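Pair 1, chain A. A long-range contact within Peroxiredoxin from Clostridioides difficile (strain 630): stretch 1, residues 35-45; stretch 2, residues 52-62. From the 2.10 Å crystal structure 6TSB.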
# COMPACT_ATOMS: atom_id res chain seq x y z
N ASN A 35 27.18 -2.14 -18.13
CA ASN A 35 27.25 -2.65 -16.73
C ASN A 35 26.72 -1.57 -15.79
O ASN A 35 27.51 -0.90 -15.13
CB ASN A 35 28.69 -3.06 -16.42
CG ASN A 35 28.81 -4.49 -15.95
OD1 ASN A 35 29.53 -5.29 -16.55
ND2 ASN A 35 28.07 -4.82 -14.90
N PRO A 36 25.39 -1.39 -15.64
CA PRO A 36 24.82 -0.14 -15.14
C PRO A 36 25.15 0.10 -13.66
O PRO A 36 25.18 -0.86 -12.91
CB PRO A 36 23.31 -0.29 -15.33
CG PRO A 36 23.09 -1.78 -15.25
CD PRO A 36 24.35 -2.42 -15.81
N ILE A 37 25.41 1.36 -13.31
CA ILE A 37 26.13 1.74 -12.07
C ILE A 37 25.13 2.39 -11.13
O ILE A 37 24.05 2.85 -11.60
CB ILE A 37 27.34 2.67 -12.32
CG1 ILE A 37 26.94 4.04 -12.86
CG2 ILE A 37 28.39 2.01 -13.20
CD1 ILE A 37 28.10 5.02 -12.89
N VAL A 38 25.47 2.38 -9.85
CA VAL A 38 24.67 3.06 -8.79
C VAL A 38 25.56 4.12 -8.16
O VAL A 38 26.70 3.80 -7.78
CB VAL A 38 24.16 2.06 -7.74
CG1 VAL A 38 23.27 2.77 -6.74
CG2 VAL A 38 23.40 0.91 -8.36
N ALA A 39 25.01 5.30 -7.95
CA ALA A 39 25.75 6.44 -7.39
C ALA A 39 24.85 7.25 -6.47
O ALA A 39 23.62 7.18 -6.67
CB ALA A 39 26.27 7.29 -8.53
N GLU A 40 25.46 7.99 -5.53
CA GLU A 40 24.79 9.07 -4.78
C GLU A 40 25.65 10.32 -4.76
O GLU A 40 26.89 10.22 -4.68
CB GLU A 40 24.50 8.66 -3.34
CG GLU A 40 23.78 7.35 -3.22
CD GLU A 40 23.33 6.98 -1.81
OE1 GLU A 40 24.10 6.24 -1.12
OE2 GLU A 40 22.24 7.42 -1.40
N TYR A 41 24.96 11.46 -4.87
CA TYR A 41 25.40 12.80 -4.43
C TYR A 41 25.42 12.73 -2.90
O TYR A 41 24.45 12.24 -2.28
CB TYR A 41 24.52 13.93 -5.01
CG TYR A 41 24.77 14.22 -6.47
CD1 TYR A 41 24.22 13.43 -7.48
CD2 TYR A 41 25.61 15.25 -6.88
CE1 TYR A 41 24.49 13.67 -8.82
CE2 TYR A 41 25.87 15.50 -8.22
CZ TYR A 41 25.30 14.72 -9.20
OH TYR A 41 25.56 14.95 -10.52
N VAL A 42 26.51 13.21 -2.32
CA VAL A 42 26.73 13.29 -0.85
C VAL A 42 26.88 14.76 -0.49
O VAL A 42 27.96 15.31 -0.74
CB VAL A 42 27.99 12.48 -0.49
CG1 VAL A 42 28.12 12.37 1.00
CG2 VAL A 42 27.99 11.12 -1.15
N LEU A 43 25.80 15.39 -0.03
CA LEU A 43 25.78 16.81 0.45
C LEU A 43 25.86 16.85 1.99
O LEU A 43 24.84 16.57 2.65
CB LEU A 43 24.49 17.47 -0.02
CG LEU A 43 24.33 18.94 0.37
CD1 LEU A 43 25.47 19.77 -0.21
CD2 LEU A 43 22.96 19.47 -0.03
N GLY A 44 27.01 17.24 2.54
CA GLY A 44 27.16 17.37 4.00
C GLY A 44 27.94 16.20 4.54
O GLY A 44 28.75 15.60 3.75
N ASN A 45 27.72 15.85 5.81
CA ASN A 45 28.55 14.86 6.54
C ASN A 45 28.39 13.46 5.94
O ASN A 45 27.32 12.88 6.03
CB ASN A 45 28.17 14.81 8.02
CG ASN A 45 29.15 13.97 8.80
OD1 ASN A 45 29.38 12.79 8.50
ND2 ASN A 45 29.76 14.62 9.78
N GLN A 52 29.47 -0.17 -0.07
CA GLN A 52 29.14 -1.52 -0.59
C GLN A 52 27.94 -1.43 -1.56
O GLN A 52 27.88 -2.25 -2.45
CB GLN A 52 28.84 -2.48 0.57
CG GLN A 52 29.99 -2.66 1.56
CD GLN A 52 31.28 -2.95 0.84
OE1 GLN A 52 32.31 -2.30 1.07
NE2 GLN A 52 31.22 -3.87 -0.10
N LEU A 53 27.03 -0.47 -1.35
CA LEU A 53 25.83 -0.25 -2.20
C LEU A 53 26.16 0.47 -3.52
O LEU A 53 25.35 0.31 -4.48
CB LEU A 53 24.82 0.59 -1.41
CG LEU A 53 24.20 -0.06 -0.18
CD1 LEU A 53 23.24 0.92 0.46
CD2 LEU A 53 23.48 -1.35 -0.55
N LEU A 54 27.27 1.22 -3.59
CA LEU A 54 27.53 2.28 -4.61
C LEU A 54 28.73 1.92 -5.48
O LEU A 54 29.69 1.37 -4.93
CB LEU A 54 27.79 3.60 -3.89
CG LEU A 54 26.72 3.99 -2.88
CD1 LEU A 54 27.04 5.33 -2.25
CD2 LEU A 54 25.35 4.00 -3.53
N ASP A 55 28.68 2.23 -6.79
CA ASP A 55 29.85 2.19 -7.70
C ASP A 55 30.59 3.53 -7.62
O ASP A 55 31.79 3.58 -7.95
CB ASP A 55 29.44 1.90 -9.15
CG ASP A 55 28.77 0.56 -9.37
OD1 ASP A 55 29.50 -0.43 -9.44
OD2 ASP A 55 27.52 0.53 -9.49
N ALA A 56 29.88 4.59 -7.25
CA ALA A 56 30.43 5.95 -7.24
C ALA A 56 29.66 6.86 -6.29
O ALA A 56 28.43 6.70 -6.11
CB ALA A 56 30.41 6.50 -8.64
N VAL A 57 30.41 7.77 -5.69
CA VAL A 57 29.93 8.85 -4.79
C VAL A 57 30.34 10.18 -5.43
O VAL A 57 31.51 10.29 -5.97
CB VAL A 57 30.50 8.70 -3.36
CG1 VAL A 57 29.89 7.50 -2.67
CG2 VAL A 57 32.01 8.60 -3.35
N ILE A 58 29.43 11.14 -5.39
CA ILE A 58 29.65 12.48 -5.98
C ILE A 58 29.58 13.45 -4.82
O ILE A 58 28.48 13.70 -4.34
CB ILE A 58 28.63 12.81 -7.10
CG1 ILE A 58 28.60 11.76 -8.21
CG2 ILE A 58 28.94 14.18 -7.66
CD1 ILE A 58 27.65 12.10 -9.37
N PHE A 59 30.74 13.94 -4.38
CA PHE A 59 30.84 14.99 -3.33
C PHE A 59 30.20 16.28 -3.85
O PHE A 59 30.62 16.79 -4.91
CB PHE A 59 32.29 15.26 -2.94
CG PHE A 59 32.41 16.38 -1.93
CD1 PHE A 59 32.05 16.18 -0.61
CD2 PHE A 59 32.84 17.64 -2.31
CE1 PHE A 59 32.13 17.20 0.32
CE2 PHE A 59 32.91 18.67 -1.38
CZ PHE A 59 32.55 18.45 -0.07
N ALA A 60 29.27 16.85 -3.10
CA ALA A 60 28.67 18.16 -3.39
C ALA A 60 28.91 19.15 -2.24
O ALA A 60 28.58 18.87 -1.09
CB ALA A 60 27.21 17.93 -3.65
N PHE A 61 29.49 20.33 -2.52
CA PHE A 61 29.98 20.77 -3.83
C PHE A 61 31.34 21.48 -3.71
O PHE A 61 31.69 21.90 -2.64
CB PHE A 61 29.05 21.83 -4.44
CG PHE A 61 27.66 21.39 -4.77
CD1 PHE A 61 27.41 20.67 -5.92
CD2 PHE A 61 26.59 21.75 -3.96
CE1 PHE A 61 26.11 20.28 -6.23
CE2 PHE A 61 25.29 21.38 -4.29
CZ PHE A 61 25.06 20.64 -5.43
N ALA A 62 32.10 21.59 -4.79
CA ALA A 62 33.11 22.66 -4.96
C ALA A 62 32.37 23.90 -5.47
O ALA A 62 31.29 23.71 -6.06
CB ALA A 62 34.21 22.21 -5.88
O HOH W 1 25.91 -1.77 -10.13

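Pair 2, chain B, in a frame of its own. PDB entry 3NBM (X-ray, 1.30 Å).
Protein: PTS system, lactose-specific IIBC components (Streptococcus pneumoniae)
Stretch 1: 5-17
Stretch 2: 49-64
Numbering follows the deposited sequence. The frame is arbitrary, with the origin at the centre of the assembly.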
# COMPACT_ATOMS: atom_id res chain seq x y z
N LYS B 5 2.93 -16.24 -7.91
CA LYS B 5 2.80 -14.85 -8.41
C LYS B 5 3.45 -13.85 -7.44
O LYS B 5 3.43 -14.02 -6.22
CB LYS B 5 1.31 -14.44 -8.61
N GLU B 6 4.02 -12.80 -8.01
CA GLU B 6 4.51 -11.68 -7.23
C GLU B 6 3.35 -10.93 -6.58
O GLU B 6 2.36 -10.68 -7.23
CB GLU B 6 5.28 -10.75 -8.15
CG GLU B 6 5.90 -9.56 -7.46
CD GLU B 6 6.76 -8.76 -8.38
OE1 GLU B 6 6.27 -8.35 -9.44
OE2 GLU B 6 7.89 -8.42 -8.00
N LEU B 7 3.50 -10.60 -5.30
CA LEU B 7 2.52 -9.80 -4.59
C LEU B 7 2.55 -8.35 -5.10
O LEU B 7 3.62 -7.74 -5.18
CB LEU B 7 2.82 -9.83 -3.09
CG LEU B 7 1.75 -9.21 -2.20
CD1 LEU B 7 0.47 -10.05 -2.21
CD2 LEU B 7 2.28 -9.06 -0.77
N LYS B 8 1.39 -7.83 -5.46
CA LYS B 8 1.28 -6.48 -6.05
C LYS B 8 0.60 -5.56 -5.02
O LYS B 8 -0.53 -5.83 -4.59
CB LYS B 8 0.46 -6.51 -7.33
CG LYS B 8 0.90 -7.53 -8.37
CD LYS B 8 2.21 -7.29 -8.96
CE LYS B 8 2.48 -8.25 -10.15
NZ LYS B 8 3.83 -8.08 -10.81
N VAL B 9 1.31 -4.50 -4.65
CA VAL B 9 0.87 -3.55 -3.63
C VAL B 9 0.73 -2.16 -4.27
O VAL B 9 1.59 -1.72 -5.01
CB VAL B 9 1.88 -3.47 -2.48
CG1 VAL B 9 1.38 -2.53 -1.38
CG2 VAL B 9 2.17 -4.87 -1.93
N LEU B 10 -0.38 -1.49 -3.97
CA LEU B 10 -0.61 -0.11 -4.38
C LEU B 10 -0.78 0.76 -3.15
O LEU B 10 -1.60 0.45 -2.28
CB LEU B 10 -1.85 -0.01 -5.27
CG LEU B 10 -2.23 1.39 -5.78
CD1 LEU B 10 -1.16 1.96 -6.70
CD2 LEU B 10 -3.56 1.30 -6.52
N VAL B 11 0.06 1.79 -3.02
CA VAL B 11 -0.04 2.77 -1.95
C VAL B 11 -0.69 4.03 -2.52
O VAL B 11 -0.23 4.56 -3.52
CB VAL B 11 1.33 3.11 -1.32
CG1 VAL B 11 1.16 4.02 -0.10
CG2 VAL B 11 2.13 1.86 -1.00
N LEU B 12 -1.77 4.50 -1.88
CA LEU B 12 -2.50 5.67 -2.36
C LEU B 12 -2.39 6.81 -1.38
O LEU B 12 -2.49 6.63 -0.17
CB LEU B 12 -3.99 5.33 -2.57
CG LEU B 12 -4.27 4.28 -3.66
CD1 LEU B 12 -5.77 3.93 -3.67
CD2 LEU B 12 -3.76 4.74 -5.03
N CYS B 13 -2.19 8.02 -1.91
CA CYS B 13 -2.26 9.23 -1.10
C CYS B 13 -3.23 10.21 -1.77
O CYS B 13 -3.95 9.85 -2.71
CB CYS B 13 -0.86 9.85 -0.87
SG CYS B 13 -0.02 10.46 -2.32
N ALA B 14 -3.26 11.44 -1.26
CA ALA B 14 -4.13 12.47 -1.76
C ALA B 14 -3.45 13.35 -2.81
O ALA B 14 -3.99 14.38 -3.20
CB ALA B 14 -4.67 13.34 -0.60
N GLY B 15 -2.29 12.92 -3.29
CA GLY B 15 -1.55 13.59 -4.35
C GLY B 15 -0.34 14.38 -3.92
O GLY B 15 0.28 15.04 -4.74
N SER B 16 0.02 14.32 -2.64
CA SER B 16 1.22 14.99 -2.18
C SER B 16 2.49 14.28 -2.63
O SER B 16 3.57 14.87 -2.61
CB SER B 16 1.27 15.13 -0.66
OG SER B 16 1.45 13.88 -0.02
N GLY B 17 2.35 13.00 -2.97
CA GLY B 17 3.50 12.17 -3.31
C GLY B 17 4.04 11.35 -2.14
O GLY B 17 4.99 10.57 -2.27
N ASP B 49 -10.17 1.77 -11.84
CA ASP B 49 -10.07 0.70 -12.84
C ASP B 49 -8.85 -0.17 -12.66
O ASP B 49 -8.86 -1.31 -13.13
CB ASP B 49 -10.03 1.28 -14.25
CG ASP B 49 -11.36 1.86 -14.68
OD1 ASP B 49 -12.43 1.24 -14.46
OD2 ASP B 49 -11.35 2.95 -15.22
N ILE B 50 -7.78 0.34 -12.04
CA ILE B 50 -6.56 -0.43 -11.85
C ILE B 50 -6.53 -1.20 -10.55
O ILE B 50 -5.68 -2.05 -10.37
CB ILE B 50 -5.28 0.43 -11.95
CG1 ILE B 50 -5.22 1.55 -10.88
CG2 ILE B 50 -5.15 1.04 -13.34
CD1 ILE B 50 -3.85 2.20 -10.72
N MSE B 51 -7.45 -0.92 -9.63
CA MSE B 51 -7.33 -1.53 -8.32
C MSE B 51 -7.38 -3.06 -8.38
O MSE B 51 -6.76 -3.73 -7.56
CB MSE B 51 -8.35 -0.94 -7.34
CG MSE B 51 -9.78 -1.11 -7.72
SE MSE B 51 -11.01 -0.27 -6.42
CE MSE B 51 -10.66 -1.36 -4.90
N GLY B 52 -8.11 -3.63 -9.34
CA GLY B 52 -8.17 -5.07 -9.47
C GLY B 52 -6.89 -5.76 -9.87
O GLY B 52 -6.78 -6.98 -9.74
N VAL B 53 -5.90 -5.00 -10.32
CA VAL B 53 -4.58 -5.54 -10.62
C VAL B 53 -3.83 -5.89 -9.33
O VAL B 53 -2.87 -6.67 -9.35
CB VAL B 53 -3.73 -4.44 -11.45
CG1 VAL B 53 -2.23 -4.76 -11.52
CG2 VAL B 53 -4.38 -4.23 -12.83
N TYR B 54 -4.21 -5.26 -8.22
CA TYR B 54 -3.44 -5.32 -6.99
C TYR B 54 -4.03 -6.31 -6.00
O TYR B 54 -5.22 -6.61 -5.99
CB TYR B 54 -3.31 -3.90 -6.40
CG TYR B 54 -2.41 -3.06 -7.25
CD1 TYR B 54 -1.07 -3.10 -7.07
CD2 TYR B 54 -2.89 -2.27 -8.30
CE1 TYR B 54 -0.20 -2.41 -7.89
CE2 TYR B 54 -2.02 -1.57 -9.12
CZ TYR B 54 -0.67 -1.65 -8.90
OH TYR B 54 0.21 -0.96 -9.74
N ASP B 55 -3.16 -6.81 -5.13
CA ASP B 55 -3.52 -7.74 -4.06
C ASP B 55 -3.77 -7.04 -2.73
O ASP B 55 -4.59 -7.47 -1.93
CB ASP B 55 -2.43 -8.77 -3.90
CG ASP B 55 -2.15 -9.51 -5.19
OD1 ASP B 55 -3.11 -10.11 -5.75
OD2 ASP B 55 -1.00 -9.47 -5.67
N LEU B 56 -3.01 -5.96 -2.47
CA LEU B 56 -3.05 -5.19 -1.23
C LEU B 56 -3.00 -3.73 -1.60
O LEU B 56 -2.15 -3.33 -2.38
CB LEU B 56 -1.83 -5.54 -0.34
CG LEU B 56 -1.67 -4.71 0.95
CD1 LEU B 56 -2.82 -4.92 1.93
CD2 LEU B 56 -0.31 -5.01 1.60
N ILE B 57 -3.92 -2.94 -1.04
CA ILE B 57 -3.91 -1.49 -1.21
C ILE B 57 -3.75 -0.90 0.17
O ILE B 57 -4.47 -1.24 1.11
CB ILE B 57 -5.17 -0.96 -1.93
CG1 ILE B 57 -5.30 -1.69 -3.29
CG2 ILE B 57 -5.08 0.56 -2.10
CD1 ILE B 57 -6.50 -1.36 -4.09
N ILE B 58 -2.79 0.01 0.29
CA ILE B 58 -2.49 0.71 1.53
C ILE B 58 -2.81 2.20 1.37
O ILE B 58 -2.33 2.86 0.45
CB ILE B 58 -0.96 0.60 1.89
CG1 ILE B 58 -0.53 -0.87 2.01
CG2 ILE B 58 -0.66 1.40 3.19
CD1 ILE B 58 0.97 -1.10 2.05
N LEU B 59 -3.68 2.70 2.24
CA LEU B 59 -4.04 4.10 2.28
C LEU B 59 -3.04 4.85 3.16
O LEU B 59 -2.84 4.49 4.33
CB LEU B 59 -5.48 4.28 2.82
CG LEU B 59 -6.57 3.67 1.96
CD1 LEU B 59 -7.91 3.72 2.72
CD2 LEU B 59 -6.68 4.41 0.65
N ALA B 60 -2.42 5.90 2.61
CA ALA B 60 -1.60 6.81 3.39
C ALA B 60 -2.49 7.59 4.36
O ALA B 60 -3.73 7.65 4.19
CB ALA B 60 -0.86 7.75 2.48
N PRO B 61 -1.90 8.24 5.37
CA PRO B 61 -2.69 8.90 6.42
C PRO B 61 -3.73 9.87 5.89
O PRO B 61 -4.84 9.90 6.39
CB PRO B 61 -1.61 9.62 7.23
CG PRO B 61 -0.45 8.67 7.15
CD PRO B 61 -0.47 8.18 5.73
N GLN B 62 -3.39 10.62 4.87
CA GLN B 62 -4.27 11.67 4.40
C GLN B 62 -5.44 11.23 3.58
O GLN B 62 -6.29 12.04 3.24
CB GLN B 62 -3.48 12.72 3.71
CG GLN B 62 -2.64 13.47 4.73
CD GLN B 62 -1.47 14.12 4.11
OE1 GLN B 62 -0.61 13.46 3.48
NE2 GLN B 62 -1.40 15.46 4.30
N VAL B 63 -5.52 9.93 3.29
CA VAL B 63 -6.71 9.34 2.64
C VAL B 63 -7.39 8.29 3.52
O VAL B 63 -8.21 7.52 3.04
CB VAL B 63 -6.39 8.83 1.23
CG1 VAL B 63 -6.12 10.00 0.33
CG2 VAL B 63 -5.21 7.87 1.21
N ARG B 64 -7.14 8.34 4.82
CA ARG B 64 -7.80 7.43 5.77
C ARG B 64 -9.32 7.54 5.74
O ARG B 64 -10.01 6.54 5.96
CB ARG B 64 -7.30 7.70 7.19
CG ARG B 64 -7.78 6.70 8.22
CD ARG B 64 -6.94 6.72 9.50
NE ARG B 64 -6.95 8.05 10.13
CZ ARG B 64 -5.99 8.97 10.05
NH1 ARG B 64 -4.83 8.73 9.45
NH2 ARG B 64 -6.21 10.14 10.62
O HOH W 2 -0.26 -11.39 -7.35

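What backbone arrangement do the two pairs share? In both, two parallel strands lie side by side, with axes that approach to 4.6 Å in pair 1 and 4.7 Å in pair 2 and N-to-C directions 25° and 21° apart. The central residues superpose with an RMSD of 0.4 Å. The ladder is the same: in pair 1, Ile A58 N donates to Glu A40 O (2.8 Å), Val A42 N to Ile A58 O (2.9 Å) and Ala A60 N to Val A42 O (3.1 Å); in pair 2, Ile B58 N donates to Leu B10 O (2.9 Å), Leu B12 N to Ile B58 O (2.9 Å) and Ala B60 N to Leu B12 O (2.9 Å). Every second residue of a strand, such as Glu A40, Val A42 and Ile A58, thus bonds to two residues of its neighbour, as is usual in parallel sheets.

How is the start of the ladder fastened? Both pairs use an aspartate at the same position, Asp A55 and Asp B55, with side-chain centres only 0.5 Å apart. Its carboxylate accepts a bond from the opposite backbone, Val A38 N to Asp A55 OD2 at 2.8 Å and Lys B8 N to Asp B55 OD2 at 2.9 Å, while its own amide returns one, Asp A55 N to Val A38 O at 2.7 Å and Asp B55 N to Lys B8 O at 2.9 Å. A water extends the clasp in each case. It donates to Pro A36 O (3.0 Å) and Asp A55 OD2 (2.9 Å) in pair 1, and to Glu B6 O and Asp B55 OD2 (both 2.7 Å) in pair 2.

How do different side chains fill the face that carries Ile A58 and Ile B58? The isoleucines match, both with chi1 m and chi2 t, but their neighbours differ. Tyr A41 lays a ring face against Ile A58, whose CD1 sits 3.8 Å from the ring centroid of Tyr A41. Its counterpart Val B11 is smaller, and Ile B58 CD1 lies closer to Val B9 CG1, at 3.7 Å, than to Val B11 CG2, at 4.4 Å. Where pair 2 has Val B9 beside Leu B56, pair 1 has two alanines, Ala A39 CB and Ala A56 CB meeting at 4.2 Å.

Which position carries an aromatic ring in pair 2? It is the one that matches Leu A54, where Tyr B54 takes Leu B10 CB over its ring face, 3.7 Å from the centroid of the Tyr B54 ring. In pair 1 the matching residues are Leu A54 and Glu A40, and the contact becomes a methyl against a carboxylate oxygen, Leu A54 CD1 to Glu A40 OE1 at 3.3 Å; Glu A40 OE2 is hydrogen-bonded elsewhere in the structure. Further along the face that carries Glu A40 and Leu B10, the packing includes aliphatic contacts in both, Val A42 CG2 to Val A57 CB at 4.1 Å and Leu B12 CD1 to Ile B57 CG2 at 3.8 Å.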